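Local coordinates for predicted ATPase involved in replication control, Cdc46/Mcm family (Methanopyrus kandleri AV19, PDB 3F8T), which probably binds ATP and single-stranded DNA as an archaeal homolog of the MCM replicative helicase, at residues L76-P79 and A80-L84; V139-G142 and S143-V146. The protein carries 2 engineered substitutions. All coordinates share one frame; numbering follows the deposited sequence.

Contact 1 of 2, residues L76-P79 and A80-L84; sequences LVEP and ALREL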
loop_
_atom_site.group_PDB
_atom_site.type_symbol
_atom_site.label_atom_id
_atom_site.label_comp_id
_atom_site.label_asym_id
_atom_site.label_seq_id
_atom_site.Cartn_x
_atom_site.Cartn_y
_atom_site.Cartn_z
ATOM N N LEU A 76 7.844 31.271 13.970
ATOM C CA LEU A 76 8.229 32.214 15.039
ATOM C C LEU A 76 8.404 31.556 16.401
ATOM O O LEU A 76 9.325 31.891 17.144
ATOM C CB LEU A 76 7.171 33.317 15.195
ATOM C CG LEU A 76 6.864 34.221 14.006
ATOM C CD1 LEU A 76 5.795 35.225 14.406
ATOM C CD2 LEU A 76 8.132 34.928 13.545
ATOM N N VAL A 77 7.498 30.628 16.718
ATOM C CA VAL A 77 7.459 29.982 18.041
ATOM C C VAL A 77 8.590 28.984 18.237
ATOM O O VAL A 77 9.275 29.000 19.258
ATOM C CB VAL A 77 6.092 29.328 18.290
ATOM C CG1 VAL A 77 6.072 28.531 19.625
ATOM C CG2 VAL A 77 5.011 30.396 18.257
ATOM N N GLU A 78 8.799 28.124 17.248
ATOM C CA GLU A 78 9.819 27.090 17.369
ATOM C C GLU A 78 11.230 27.615 17.748
ATOM O O GLU A 78 11.839 27.075 18.657
ATOM C CB GLU A 78 9.829 26.207 16.110
ATOM C CG GLU A 78 10.540 24.871 16.277
ATOM C CD GLU A 78 12.003 24.952 15.910
ATOM O OE1 GLU A 78 12.445 26.037 15.478
ATOM O OE2 GLU A 78 12.717 23.932 16.055
ATOM N N PRO A 79 11.780 28.630 17.028
ATOM C CA PRO A 79 13.094 29.135 17.485
ATOM C C PRO A 79 13.074 29.814 18.859
ATOM O O PRO A 79 14.096 29.793 19.571
ATOM C CB PRO A 79 13.498 30.135 16.390
ATOM C CG PRO A 79 12.250 30.512 15.734
ATOM C CD PRO A 79 11.353 29.301 15.792
ATOM N N ALA A 80 11.939 30.409 19.232
ATOM C CA ALA A 80 11.798 31.001 20.579
ATOM C C ALA A 80 11.935 29.920 21.643
ATOM O O ALA A 80 12.653 30.083 22.632
ATOM C CB ALA A 80 10.458 31.703 20.723
ATOM N N LEU A 81 11.233 28.811 21.426
ATOM C CA LEU A 81 11.308 27.659 22.318
ATOM C C LEU A 81 12.712 27.072 22.347
ATOM O O LEU A 81 13.238 26.800 23.412
ATOM C CB LEU A 81 10.248 26.612 21.938
ATOM C CG LEU A 81 8.797 27.102 22.030
ATOM C CD1 LEU A 81 7.802 25.984 21.726
ATOM C CD2 LEU A 81 8.508 27.726 23.411
ATOM N N ARG A 82 13.339 26.904 21.181
ATOM C CA ARG A 82 14.735 26.452 21.151
ATOM C C ARG A 82 15.643 27.353 22.002
ATOM O O ARG A 82 16.506 26.864 22.746
ATOM C CB ARG A 82 15.257 26.357 19.713
ATOM C CG ARG A 82 14.847 25.065 18.993
ATOM C CD ARG A 82 15.692 24.791 17.748
ATOM N NE ARG A 82 15.105 25.407 16.562
ATOM C CZ ARG A 82 15.507 26.558 16.023
ATOM N NH1 ARG A 82 14.894 27.038 14.941
ATOM N NH2 ARG A 82 16.529 27.227 16.550
ATOM N N GLU A 83 15.429 28.666 21.901
ATOM C CA GLU A 83 16.192 29.644 22.685
ATOM C C GLU A 83 15.977 29.469 24.196
ATOM O O GLU A 83 16.937 29.455 24.966
ATOM C CB GLU A 83 15.882 31.079 22.213
ATOM C CG GLU A 83 16.587 32.195 22.982
ATOM C CD GLU A 83 18.105 32.038 23.045
ATOM O OE1 GLU A 83 18.712 31.457 22.112
ATOM O OE2 GLU A 83 18.692 32.508 24.037
ATOM N N LEU A 84 14.722 29.326 24.613
ATOM C CA LEU A 84 14.406 28.997 26.009
ATOM C C LEU A 84 15.129 27.742 26.497
ATOM O O LEU A 84 15.671 27.732 27.599
ATOM C CB LEU A 84 12.897 28.818 26.210
ATOM C CG LEU A 84 11.982 30.040 26.292
ATOM C CD1 LEU A 84 10.537 29.582 26.343
ATOM C CD2 LEU A 84 12.305 30.931 27.482
#
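Val77 and Leu81, one turn apart on helix 74-88, lie side by side and point the same way, CG1 of Val77 meeting CD1 of Leu81 at 3.7 Å. The valine puts that methyl anti to its backbone N (chi1 175°), which carries it forward along the helix to the leucine. Both residues are buried, and their branched, wholly apolar side chains suit this closely packed side. Beneath them Leu81 N donates to Val77 O at 2.9 Å. Pro79 has no N-H to give to the turn before it, and the helix is kinked there; Pro79 O accepts from Glu83 N at 2.9 Å.

The chemistry turns polar towards the partly exposed Pro79 and Arg82. Arg82 bends back at chi3, and its guanidinium forms a salt bridge with Glu78, the carboxylate and guanidinium planes standing 56° apart. NE of Arg82 donates to OE2 of Glu78 at 2.9 Å, a fairly straight bond that lies almost in the guanidinium plane. OE1 of Glu78 sits 2.7 Å from NH1 of Arg82, but this bond is strongly bent and weak, as is the one from NE to OE1. An arginine suits this place: its long chain can reach back one turn to a carboxylate on the buried Glu78, and it probably offsets the acid's charge. CA of Pro79 lies over one face of the Arg82 guanidinium, displaced toward its rim.

Around this helix, Val77 and Leu81 pack on Ile36 of helix 30-37, while Phe98 of strand 96-99 touches both Leu81 and Glu78. Pro79 rests on Phe26, and Ala80 on Leu28, in the loop between helices 19-25 and 30-37.

Contact 2 of 2, residues V139-G142 and S143-V146; sequences VDTG and SELV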
loop_
_atom_site.group_PDB
_atom_site.type_symbol
_atom_site.label_atom_id
_atom_site.label_comp_id
_atom_site.label_asym_id
_atom_site.label_seq_id
_atom_site.Cartn_x
_atom_site.Cartn_y
_atom_site.Cartn_z
ATOM N N VAL A 139 7.268 13.545 -1.271
ATOM C CA VAL A 139 6.125 12.747 -0.815
ATOM C C VAL A 139 4.842 13.032 -1.616
ATOM O O VAL A 139 4.386 14.181 -1.699
ATOM C CB VAL A 139 5.851 12.976 0.715
ATOM C CG1 VAL A 139 4.673 12.174 1.180
ATOM C CG2 VAL A 139 7.087 12.634 1.558
ATOM N N ASP A 140 4.246 11.976 -2.164
ATOM C CA ASP A 140 2.950 12.068 -2.852
ATOM C C ASP A 140 1.844 12.037 -1.800
ATOM O O ASP A 140 1.572 10.991 -1.200
ATOM C CB ASP A 140 2.801 10.908 -3.854
ATOM C CG ASP A 140 1.423 10.868 -4.545
ATOM O OD1 ASP A 140 0.613 11.820 -4.433
ATOM O OD2 ASP A 140 1.156 9.839 -5.196
ATOM N N THR A 141 1.219 13.189 -1.566
ATOM C CA THR A 141 0.146 13.281 -0.563
ATOM C C THR A 141 -1.252 13.047 -1.163
ATOM O O THR A 141 -2.267 13.224 -0.491
ATOM C CB THR A 141 0.166 14.630 0.189
ATOM O OG1 THR A 141 -0.007 15.693 -0.744
ATOM C CG2 THR A 141 1.480 14.835 0.920
ATOM N N GLY A 142 -1.300 12.635 -2.421
ATOM C CA GLY A 142 -2.583 12.355 -3.071
ATOM C C GLY A 142 -2.839 13.316 -4.213
ATOM O O GLY A 142 -3.021 12.883 -5.350
ATOM N N SER A 143 -2.849 14.618 -3.928
ATOM C CA SER A 143 -3.084 15.613 -4.984
ATOM C C SER A 143 -1.832 16.347 -5.439
ATOM O O SER A 143 -1.839 16.975 -6.499
ATOM C CB SER A 143 -4.154 16.631 -4.569
ATOM O OG SER A 143 -5.241 15.990 -3.930
ATOM N N GLU A 144 -0.754 16.267 -4.655
ATOM C CA GLU A 144 0.475 16.972 -4.990
ATOM C C GLU A 144 1.704 16.211 -4.515
ATOM O O GLU A 144 1.603 15.309 -3.687
ATOM C CB GLU A 144 0.469 18.384 -4.386
ATOM C CG GLU A 144 0.593 18.428 -2.861
ATOM C CD GLU A 144 0.639 19.838 -2.305
ATOM O OE1 GLU A 144 0.544 20.809 -3.094
ATOM O OE2 GLU A 144 0.753 19.979 -1.069
ATOM N N LEU A 145 2.862 16.603 -5.030
ATOM C CA LEU A 145 4.131 16.069 -4.558
ATOM C C LEU A 145 4.796 17.126 -3.680
ATOM O O LEU A 145 4.904 18.293 -4.078
ATOM C CB LEU A 145 5.021 15.692 -5.735
ATOM C CG LEU A 145 4.430 14.699 -6.735
ATOM C CD1 LEU A 145 5.398 14.504 -7.908
ATOM C CD2 LEU A 145 4.084 13.369 -6.066
ATOM N N VAL A 146 5.222 16.724 -2.486
ATOM C CA VAL A 146 5.709 17.663 -1.471
ATOM C C VAL A 146 7.192 17.439 -1.214
ATOM O O VAL A 146 7.606 16.318 -0.941
ATOM C CB VAL A 146 4.911 17.498 -0.149
ATOM C CG1 VAL A 146 5.497 18.374 0.968
ATOM C CG2 VAL A 146 3.438 17.822 -0.382
HETATM O O HOH W 1 0.359 17.897 0.519
#
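A beta hairpin turns here between strands 134-140 and 145-149, the chain reversing through Thr141 to Glu144. Val139 and Val146 form an antiparallel hydrogen-bonded pair: Val139 N donates to Val146 O, and Val146 N to Val139 O, both at 2.8 Å. Their beta-branched side chains, suited to extended backbone, lie on the buried face against Ile121. Asp140 and Leu145, the next, non-hydrogen-bonded pair, occupy the other face, where CD2 of Leu145 reaches across to CB of Asp140 at 3.5 Å. Thr141 N closes the turn on Glu144 O at 3.0 Å.

Asp140 also shapes the bend. Its CG stands anti to the backbone N (chi1 176°), sending the carboxylate towards the loop, where OD1 of Asp140 accepts from Gly142 N at 2.9 Å from above the carboxylate plane, an Asx turn. An alanine here would keep a CB against Leu145, but the Gly142 N-H would probably lose its acceptor and the turn be freer to shift. Gly142 itself has backbone angles at which a side chain would jam against the preceding carbonyl oxygen.

Thr141 serves both surroundings. The Thr141 and Val146 side chains cross at about a right angle, Thr141 CG2 meeting Val146 CG2 at 3.8 Å, whereas Thr141 OG1 donates to a water at 2.6 Å. That water in turn donates to OE2 of Glu144, which also accepts from Ile111 N, tying the turn to the chain leading into strand 118-130. Strands 118-130, 134-140 and 145-149 form an antiparallel meander, and 145-149 then runs parallel to 171-174, the strand order characteristic of an OB fold.

How the contacts relate
Contact 1 and contact 2 are both local, but they belong to different parts of the chain, the N-terminal region and the OB-fold region, with nearest atoms about 17 Å apart and no touch. Contact 1 sets a buried apolar pair beside a salt bridge whose acid belongs to a buried residue and whose arginine is partly exposed; contact 2 joins a buried valine pair to an exposed turn. In 76-84 the backbone pairs within a single helix, in 139-146 between two strands. The polar chemistry follows: a charged pair along the helix, against backbone hydrogen bonds and a water around the turn. Contact 1 is the more buried.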